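Local atomic coordinates of probable enoyl-CoA hydratase/isomerase (Pseudomonas aeruginosa PA14, PDB entry 5WYB), a protein that probably acts as a hydro-lyase of the enoyl-CoA hydratase/isomerase (crotonase) family, whose members commonly handle CoA thioesters. Residues Pro35-Trp40 with Phe74-Asp79; Ile133-Arg138 with Gln193-Gly198; Met142-Ala147 with Arg172-Asn177. The protein carries 1 engineered substitution. All coordinates share one frame; numbering follows the deposited sequence.

Contact 1 (Pro35-Trp40 with Phe74-Asp79); sequences PPANTW and FSAGAD
Trp40 and Gly77 meet through the straightest of the backbone bonds that join loop 35-40 to loop 74-79: Trp40 N lies 2.7 Å from Gly77 O, with an N-H...O angle of 174°. Two more backbone bonds lie on either side of it in sequence. Ala76 N gives its hydrogen to Ala37 O (3.1 Å), and Asp79 N gives its own to Trp40 O (2.8 Å). Only Trp40 and Ala78 form a true bridge, so this is a local pairing of two loops and not a sheet.

Side-chain hydroxyls add a second kind of bond. Ser75 OG, set anti to its own backbone N (chi1 172°), donates to Asn38 O at 3.0 Å while accepting from Gly77 N, which closes an ST turn. Thr39 OG1 reaches Gly77 O at 3.3 Å from well above the carbonyl plane, making that oxygen the acceptor of two donors. Asn38 turns its amide elsewhere, ND2 binding Gln69 O.

Apolar contact is small: Ala37 CB rests 3.6 Å from Ala76 CB.

The Trp40 indole meets polar atoms. Gly77 O lies at its edge, near the ring plane; Ser75 OG sits obliquely, 3.2 Å from Trp40 CD1, and its approach to NE1 is not a hydrogen bond.

By comparison with crotonases, the Ala-Gly-Ala-Asp sequence would offer Ala78 N-H to an oxyanion hole; the diol bound beside Ala78, probably a crystallisation additive, is only weak support. Trp40 packs on Leu45 and Leu48 of helix 42-56, on Ile32 of strand 27-32, and edge-to-face with Phe102 of helix 88-106.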
loop_
_atom_site.group_PDB
_atom_site.type_symbol
_atom_site.label_atom_id
_atom_site.label_comp_id
_atom_site.label_asym_id
_atom_site.label_seq_id
_atom_site.Cartn_x
_atom_site.Cartn_y
_atom_site.Cartn_z
ATOM N N PRO A 35 0.620 40.951 12.719
ATOM C CA PRO A 35 -0.640 41.392 13.335
ATOM C C PRO A 35 -1.799 41.645 12.399
ATOM O O PRO A 35 -1.580 41.887 11.255
ATOM C CB PRO A 35 -0.243 42.663 14.061
ATOM C CG PRO A 35 1.201 42.501 14.335
ATOM C CD PRO A 35 1.652 42.030 13.022
ATOM N N PRO A 36 -3.002 41.609 12.910
ATOM C CA PRO A 36 -3.246 41.342 14.313
ATOM C C PRO A 36 -3.378 39.884 14.719
ATOM O O PRO A 36 -3.220 39.584 15.861
ATOM C CB PRO A 36 -4.613 41.926 14.484
ATOM C CG PRO A 36 -5.277 41.488 13.255
ATOM C CD PRO A 36 -4.263 41.667 12.176
ATOM N N ALA A 37 -3.691 39.013 13.783
ATOM C CA ALA A 37 -3.942 37.606 14.056
ATOM C C ALA A 37 -2.911 36.538 13.744
ATOM O O ALA A 37 -3.270 35.410 13.697
ATOM C CB ALA A 37 -5.272 37.210 13.486
ATOM N N ASN A 38 -1.673 36.901 13.497
ATOM C CA ASN A 38 -0.588 35.961 13.195
ATOM C C ASN A 38 -0.944 35.055 12.026
ATOM O O ASN A 38 -0.606 33.911 11.972
ATOM C CB ASN A 38 -0.160 35.186 14.411
ATOM C CG ASN A 38 0.574 36.029 15.413
ATOM O OD1 ASN A 38 1.022 37.108 15.126
ATOM N ND2 ASN A 38 0.697 35.522 16.586
ATOM N N THR A 39 -1.660 35.627 11.105
ATOM C CA THR A 39 -2.129 34.976 9.932
ATOM C C THR A 39 -1.016 34.574 8.935
ATOM O O THR A 39 -0.007 35.185 8.884
ATOM C CB THR A 39 -3.177 35.891 9.328
ATOM O OG1 THR A 39 -4.243 35.128 8.832
ATOM C CG2 THR A 39 -2.624 36.805 8.279
ATOM N N TRP A 40 -1.230 33.527 8.166
ATOM C CA TRP A 40 -0.233 33.093 7.169
ATOM C C TRP A 40 -0.528 33.648 5.797
ATOM O O TRP A 40 -1.624 33.573 5.310
ATOM C CB TRP A 40 -0.145 31.568 7.045
ATOM C CG TRP A 40 0.422 30.846 8.197
ATOM C CD1 TRP A 40 -0.257 30.238 9.152
ATOM C CD2 TRP A 40 1.779 30.629 8.477
ATOM N NE1 TRP A 40 0.561 29.672 10.028
ATOM C CE2 TRP A 40 1.837 29.896 9.639
ATOM C CE3 TRP A 40 2.951 31.005 7.869
ATOM C CZ2 TRP A 40 3.001 29.523 10.207
ATOM C CZ3 TRP A 40 4.089 30.642 8.421
ATOM C CH2 TRP A 40 4.121 29.908 9.587
ATOM N N PHE A 74 -2.107 32.308 18.274
ATOM C CA PHE A 74 -1.044 31.482 17.717
ATOM C C PHE A 74 -0.995 31.692 16.207
ATOM O O PHE A 74 -0.010 32.211 15.678
ATOM C CB PHE A 74 -1.262 30.008 18.076
ATOM C CG PHE A 74 -0.233 29.083 17.491
ATOM C CD1 PHE A 74 0.950 28.835 18.157
ATOM C CD2 PHE A 74 -0.451 28.466 16.271
ATOM C CE1 PHE A 74 1.898 27.991 17.622
ATOM C CE2 PHE A 74 0.495 27.624 15.727
ATOM C CZ PHE A 74 1.672 27.384 16.404
ATOM N N SER A 75 -2.069 31.316 15.514
ATOM C CA SER A 75 -2.265 31.702 14.125
ATOM C C SER A 75 -3.730 31.522 13.763
ATOM O O SER A 75 -4.328 30.487 14.071
ATOM C CB SER A 75 -1.367 30.880 13.194
ATOM O OG SER A 75 -1.680 31.125 11.836
ATOM N N ALA A 76 -4.303 32.531 13.117
ATOM C CA ALA A 76 -5.686 32.492 12.671
ATOM C C ALA A 76 -5.841 31.850 11.302
ATOM O O ALA A 76 -6.905 31.979 10.687
ATOM C CB ALA A 76 -6.271 33.903 12.651
ATOM N N GLY A 77 -4.806 31.184 10.804
ATOM C CA GLY A 77 -4.912 30.472 9.550
ATOM C C GLY A 77 -4.455 31.259 8.344
ATOM O O GLY A 77 -3.461 31.989 8.401
ATOM N N ALA A 78 -5.180 31.121 7.240
ATOM C CA ALA A 78 -4.764 31.746 5.997
ATOM C C ALA A 78 -5.248 33.183 5.931
ATOM O O ALA A 78 -6.392 33.487 6.271
ATOM C CB ALA A 78 -5.296 30.963 4.798
ATOM N N ASP A 79 -4.356 34.068 5.494
ATOM C CA ASP A 79 -4.729 35.442 5.200
ATOM C C ASP A 79 -5.910 35.471 4.234
ATOM O O ASP A 79 -6.103 34.559 3.429
ATOM C CB ASP A 79 -3.532 36.178 4.594
ATOM C CG ASP A 79 -3.439 37.604 5.055
ATOM O OD1 ASP A 79 -3.992 37.892 6.124
ATOM O OD2 ASP A 79 -2.815 38.434 4.363
#

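Contact 2 (Ile133-Arg138 with Gln193-Gly198); sequences IRIAER and QVVDSG
Ala136 is bonded through both its N and its O to strand 193-195: its N donates to Gln193 O at 3.1 Å, and its O accepts from Val195 N at 2.9 Å. This alternation is that of parallel strands, whose short axes run 28° apart. CA-H...O contacts fill in between, as where Ile135 CA approaches Gln193 O at 3.4 Å. On the face shared by Ile135, Gln193, Glu137 and Val195, Ile135 CG2 touches Val195 CG1 (4.1 Å). With CG anti to the backbone N (chi1 -175°) and the chain extended beyond it, Gln193 runs alongside Ile135 and brings OE1 3.5 Å from CD1 of Ile135. Buried Glu137 fits closely too: CG is 3.2 Å from Asp196 O, and OE2 lies 3.2 Å from Gly198 N at an angle too poor for a hydrogen bond, while OE1 binds Gln139 NE2.

Toward solvent the fit slackens. Arg138 N reaches Val195 O only weakly, at 123°, and the Arg138-Asp196 salt bridge is modelled too close to be trusted.

Helix 200-211 covers the Ile135 and Val195 face through Ala203, helix 182-188 covers Ala136 and Val194 from the other, and strand 111-116 flanks strand 133-137, leaving 193-195 outermost in the chain's six-stranded sheet.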
loop_
_atom_site.group_PDB
_atom_site.type_symbol
_atom_site.label_atom_id
_atom_site.label_comp_id
_atom_site.label_asym_id
_atom_site.label_seq_id
_atom_site.Cartn_x
_atom_site.Cartn_y
_atom_site.Cartn_z
ATOM N N ILE A 133 5.416 18.001 18.244
ATOM C CA ILE A 133 4.740 18.029 19.535
ATOM C C ILE A 133 4.017 19.358 19.696
ATOM O O ILE A 133 4.477 20.404 19.224
ATOM C CB ILE A 133 5.734 17.796 20.696
ATOM C CG1 ILE A 133 6.530 16.507 20.469
ATOM C CG2 ILE A 133 5.004 17.731 22.030
ATOM C CD1 ILE A 133 7.752 16.370 21.344
ATOM N N ARG A 134 2.872 19.317 20.369
ATOM C CA ARG A 134 2.062 20.498 20.619
ATOM C C ARG A 134 1.920 20.722 22.119
ATOM O O ARG A 134 1.622 19.787 22.866
ATOM C CB ARG A 134 0.692 20.353 19.964
ATOM C CG ARG A 134 0.727 20.471 18.452
ATOM C CD ARG A 134 -0.272 19.530 17.819
ATOM N NE ARG A 134 0.088 18.148 18.096
ATOM C CZ ARG A 134 0.997 17.468 17.408
ATOM N NH1 ARG A 134 1.629 18.043 16.394
ATOM N NH2 ARG A 134 1.277 16.214 17.736
ATOM N N ILE A 135 2.149 21.960 22.547
ATOM C CA ILE A 135 1.959 22.395 23.929
ATOM C C ILE A 135 1.014 23.583 23.895
ATOM O O ILE A 135 1.338 24.616 23.295
ATOM C CB ILE A 135 3.280 22.783 24.608
ATOM C CG1 ILE A 135 4.225 21.586 24.665
ATOM C CG2 ILE A 135 3.023 23.315 26.008
ATOM C CD1 ILE A 135 5.575 21.928 25.225
ATOM N N ALA A 136 -0.148 23.439 24.521
ATOM C CA ALA A 136 -1.209 24.432 24.447
ATOM C C ALA A 136 -1.434 25.087 25.803
ATOM O O ALA A 136 -1.354 24.431 26.843
ATOM C CB ALA A 136 -2.515 23.802 23.965
ATOM N N GLU A 137 -1.768 26.359 25.786
ATOM C CA GLU A 137 -2.146 27.134 26.930
ATOM C C GLU A 137 -3.609 26.809 27.209
ATOM O O GLU A 137 -4.341 26.496 26.316
ATOM C CB GLU A 137 -1.918 28.624 26.710
ATOM C CG GLU A 137 -0.556 29.112 27.175
ATOM C CD GLU A 137 -0.109 30.434 26.585
ATOM O OE1 GLU A 137 -0.947 31.266 26.332
ATOM O OE2 GLU A 137 1.078 30.635 26.387
ATOM N N ARG A 138 -4.028 26.938 28.452
ATOM C CA ARG A 138 -5.357 26.578 28.898
ATOM C C ARG A 138 -6.457 27.259 28.161
ATOM O O ARG A 138 -7.407 26.640 27.818
ATOM C CB ARG A 138 -5.503 26.864 30.383
ATOM C CG ARG A 138 -5.189 25.721 31.306
ATOM C CD ARG A 138 -5.350 26.083 32.795
ATOM N NE ARG A 138 -6.441 27.003 32.981
ATOM C CZ ARG A 138 -6.304 28.292 33.230
ATOM N NH1 ARG A 138 -5.109 28.825 33.360
ATOM N NH2 ARG A 138 -7.365 29.032 33.348
ATOM N N GLN A 193 0.555 18.289 25.927
ATOM C CA GLN A 193 0.743 18.912 27.228
ATOM C C GLN A 193 -0.067 20.196 27.289
ATOM O O GLN A 193 0.005 21.015 26.368
ATOM C CB GLN A 193 2.223 19.204 27.501
ATOM C CG GLN A 193 2.476 19.753 28.895
ATOM C CD GLN A 193 3.908 20.199 29.124
ATOM O OE1 GLN A 193 4.690 20.326 28.188
ATOM N NE2 GLN A 193 4.256 20.442 30.383
ATOM N N VAL A 194 -0.836 20.366 28.372
ATOM C CA VAL A 194 -1.549 21.609 28.649
ATOM C C VAL A 194 -0.815 22.356 29.747
ATOM O O VAL A 194 -0.273 21.757 30.684
ATOM C CB VAL A 194 -3.017 21.361 29.041
ATOM C CG1 VAL A 194 -3.748 22.684 29.209
ATOM C CG2 VAL A 194 -3.702 20.525 27.984
ATOM N N VAL A 195 -0.686 23.647 29.599
ATOM C CA VAL A 195 0.032 24.523 30.519
ATOM C C VAL A 195 -0.750 25.783 30.751
ATOM O O VAL A 195 -1.703 26.042 30.105
ATOM C CB VAL A 195 1.430 24.942 30.087
ATOM C CG1 VAL A 195 2.390 23.807 30.008
ATOM C CG2 VAL A 195 1.410 25.841 28.876
ATOM N N ASP A 196 -0.340 26.566 31.710
ATOM C CA ASP A 196 -1.121 27.739 32.067
ATOM C C ASP A 196 -0.821 28.894 31.111
ATOM O O ASP A 196 0.134 28.858 30.333
ATOM C CB ASP A 196 -0.848 28.146 33.516
ATOM C CG ASP A 196 -1.919 29.053 34.082
ATOM O OD1 ASP A 196 -3.085 28.969 33.630
ATOM O OD2 ASP A 196 -1.585 29.852 34.984
ATOM N N SER A 197 -1.660 29.927 31.185
ATOM C CA SER A 197 -1.542 31.081 30.301
ATOM C C SER A 197 -0.156 31.701 30.382
ATOM O O SER A 197 0.334 32.026 31.468
ATOM C CB SER A 197 -2.593 32.128 30.656
ATOM O OG SER A 197 -3.895 31.589 30.556
ATOM N N GLY A 198 0.467 31.878 29.220
ATOM C CA GLY A 198 1.784 32.462 29.147
ATOM C C GLY A 198 2.913 31.499 29.393
ATOM O O GLY A 198 4.062 31.937 29.508
#

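Contact 3 (Met142-Ala147 with Arg172-Asn177); sequences MALPEA and RMILCN
Leu144 and Ile174 mark the centre of this contact, their CA atoms 5.4 Å apart. Segment 142-147 leaves the short strand 141-143 at Ala143, passes through Leu144 and Pro145, and enters a 3-10 turn that includes Glu146 and Ala147. Segment 172-177 comes off helix 167-174. At Asn177 the backbone leaves helical angles with a positive phi of 63°, a turn that brings this residue beside Pro145. The two backbones are not hydrogen-bonded to each other, and the contact rests on van der Waals fit.

Met173 reaches the strand with its tip. Its chain is extended as far as SD and then bends (chi3 71°), so that CE comes to 3.6 Å from Met142 O and lies 3.7 Å from Ala143 CA. Within the two segments its nearest partners are thus backbone atoms.

Leu144 uses CD1 and CB against the CG1-CD1 arm of Ile174, the two chains stacking flank to flank: Leu144 CD1 lies 3.8 Å from Ile174 CG1, and Leu144 CB 3.9 Å from the same atom. Leu161 of helix 157-165 touches both side chains and Met173, while Leu125 of helix 123-130 meets Leu144, Met142 and Met173, so the pair is part of a wider apolar cluster.

Nearer the surface, Asn177 OD1 approaches Pro145 CB at 3.2 Å. Ala147, by contrast, is buried, its CB 3.6 Å from Ile174 O.

Ile174 also packs on Ile222 of the third subunit, so the contact borders a subunit interface. The nearby bound diol is probably a crystallisation additive. Pro145-Glu146 resembles the Pro-Glu that follows this strand in crotonases, whose glutamate is one of two acidic residues of enoyl-CoA hydratases; Glu126, which Leu144 touches, matches the other.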
loop_
_atom_site.group_PDB
_atom_site.type_symbol
_atom_site.label_atom_id
_atom_site.label_comp_id
_atom_site.label_asym_id
_atom_site.label_seq_id
_atom_site.Cartn_x
_atom_site.Cartn_y
_atom_site.Cartn_z
ATOM N N MET A 142 -8.833 25.783 19.245
ATOM C CA MET A 142 -8.361 25.271 17.969
ATOM C C MET A 142 -9.531 24.723 17.172
ATOM O O MET A 142 -10.441 24.116 17.740
ATOM C CB MET A 142 -7.317 24.183 18.186
ATOM C CG MET A 142 -6.091 24.663 18.918
ATOM S SD MET A 142 -5.371 23.346 19.895
ATOM C CE MET A 142 -6.399 23.415 21.357
ATOM N N ALA A 143 -9.509 24.939 15.859
ATOM C CA ALA A 143 -10.554 24.401 14.997
ATOM C C ALA A 143 -10.084 24.424 13.549
ATOM O O ALA A 143 -9.056 25.016 13.211
ATOM C CB ALA A 143 -11.861 25.180 15.139
ATOM N N LEU A 144 -10.870 23.769 12.696
ATOM C CA LEU A 144 -10.694 23.783 11.246
ATOM C C LEU A 144 -12.052 24.140 10.659
ATOM O O LEU A 144 -12.866 23.255 10.363
ATOM C CB LEU A 144 -10.188 22.441 10.727
ATOM C CG LEU A 144 -8.795 22.006 11.184
ATOM C CD1 LEU A 144 -8.451 20.649 10.609
ATOM C CD2 LEU A 144 -7.744 23.038 10.795
ATOM N N PRO A 145 -12.335 25.426 10.494
ATOM C CA PRO A 145 -13.691 25.846 10.126
ATOM C C PRO A 145 -13.881 26.113 8.644
ATOM O O PRO A 145 -14.745 26.911 8.270
ATOM C CB PRO A 145 -13.860 27.138 10.929
ATOM C CG PRO A 145 -12.485 27.729 10.904
ATOM C CD PRO A 145 -11.511 26.566 10.928
ATOM N N GLU A 146 -13.041 25.521 7.804
ATOM C CA GLU A 146 -13.081 25.768 6.372
ATOM C C GLU A 146 -14.370 25.377 5.691
ATOM O O GLU A 146 -14.826 26.088 4.874
ATOM C CB GLU A 146 -11.825 25.261 5.651
ATOM C CG GLU A 146 -11.024 24.243 6.406
ATOM C CD GLU A 146 -10.046 24.806 7.379
ATOM O OE1 GLU A 146 -9.928 24.227 8.410
ATOM O OE2 GLU A 146 -9.388 25.785 7.105
ATOM N N ALA A 147 -14.952 24.264 6.071
ATOM C CA ALA A 147 -16.229 23.839 5.513
ATOM C C ALA A 147 -17.335 24.860 5.734
ATOM O O ALA A 147 -18.355 24.807 5.042
ATOM C CB ALA A 147 -16.644 22.498 6.114
ATOM N N ARG A 172 -15.870 15.825 13.856
ATOM C CA ARG A 172 -16.611 16.641 14.753
ATOM C C ARG A 172 -16.080 18.059 14.554
ATOM O O ARG A 172 -16.836 18.979 14.520
ATOM C CB ARG A 172 -16.485 16.186 16.181
ATOM C CG ARG A 172 -17.794 16.119 16.862
ATOM C CD ARG A 172 -17.679 15.993 18.346
ATOM N NE ARG A 172 -18.431 17.027 18.999
ATOM C CZ ARG A 172 -18.791 16.994 20.256
ATOM N NH1 ARG A 172 -18.487 15.970 21.000
ATOM N NH2 ARG A 172 -19.468 17.990 20.743
ATOM N N MET A 173 -14.778 18.206 14.371
ATOM C CA MET A 173 -14.177 19.525 14.209
ATOM C C MET A 173 -14.373 20.073 12.795
ATOM O O MET A 173 -14.696 21.254 12.621
ATOM C CB MET A 173 -12.692 19.467 14.573
ATOM C CG MET A 173 -12.442 19.310 16.062
ATOM S SD MET A 173 -10.708 19.223 16.523
ATOM C CE MET A 173 -10.165 20.900 16.252
ATOM N N ILE A 174 -14.181 19.234 11.772
ATOM C CA ILE A 174 -14.190 19.719 10.389
ATOM C C ILE A 174 -15.601 19.732 9.820
ATOM O O ILE A 174 -16.050 20.727 9.239
ATOM C CB ILE A 174 -13.263 18.858 9.510
ATOM C CG1 ILE A 174 -11.810 18.985 9.957
ATOM C CG2 ILE A 174 -13.408 19.256 8.059
ATOM C CD1 ILE A 174 -10.971 17.819 9.523
ATOM N N LEU A 175 -16.309 18.612 9.952
ATOM C CA LEU A 175 -17.614 18.472 9.317
ATOM C C LEU A 175 -18.705 19.171 10.118
ATOM O O LEU A 175 -19.708 19.616 9.551
ATOM C CB LEU A 175 -17.939 16.991 9.131
ATOM C CG LEU A 175 -17.578 16.342 7.791
ATOM C CD1 LEU A 175 -16.325 16.946 7.152
ATOM C CD2 LEU A 175 -17.403 14.858 7.975
ATOM N N CYS A 176 -18.530 19.282 11.433
ATOM C CA CYS A 176 -19.513 19.942 12.279
ATOM C C CYS A 176 -19.091 21.341 12.703
ATOM O O CYS A 176 -19.890 22.039 13.336
ATOM C CB CYS A 176 -19.799 19.096 13.522
ATOM S SG CYS A 176 -20.410 17.437 13.160
ATOM N N ASN A 177 -17.872 21.761 12.372
ATOM C CA ASN A 177 -17.353 23.091 12.681
ATOM C C ASN A 177 -17.255 23.356 14.183
ATOM O O ASN A 177 -17.267 24.512 14.611
ATOM C CB ASN A 177 -18.196 24.181 12.005
ATOM C CG ASN A 177 -17.493 25.524 11.965
ATOM O OD1 ASN A 177 -16.302 25.619 12.250
ATOM N ND2 ASN A 177 -18.233 26.570 11.613
#

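How the contacts relate
From the N terminus, contact 1 comes first, closing the loop from 35-40 to 74-79 that holds helix 42-56 and strand 63-68; it is finished before either of the others begins. Contact 2 opens next at 133-138 and closes only at 193-198. Contact 3, between 142-147 and 172-177, opens and closes inside that span, so it is nested in contact 2, and none of the three cross. Contact 1 joins two loops that follow strands of the large sheet, contact 2 pairs strands at its edge, and contact 3 ties the small sheet to helix 167-174. Centres of contacts 1 and 3 stand about 17 Å apart, those of 2 and 3 about 21 Å.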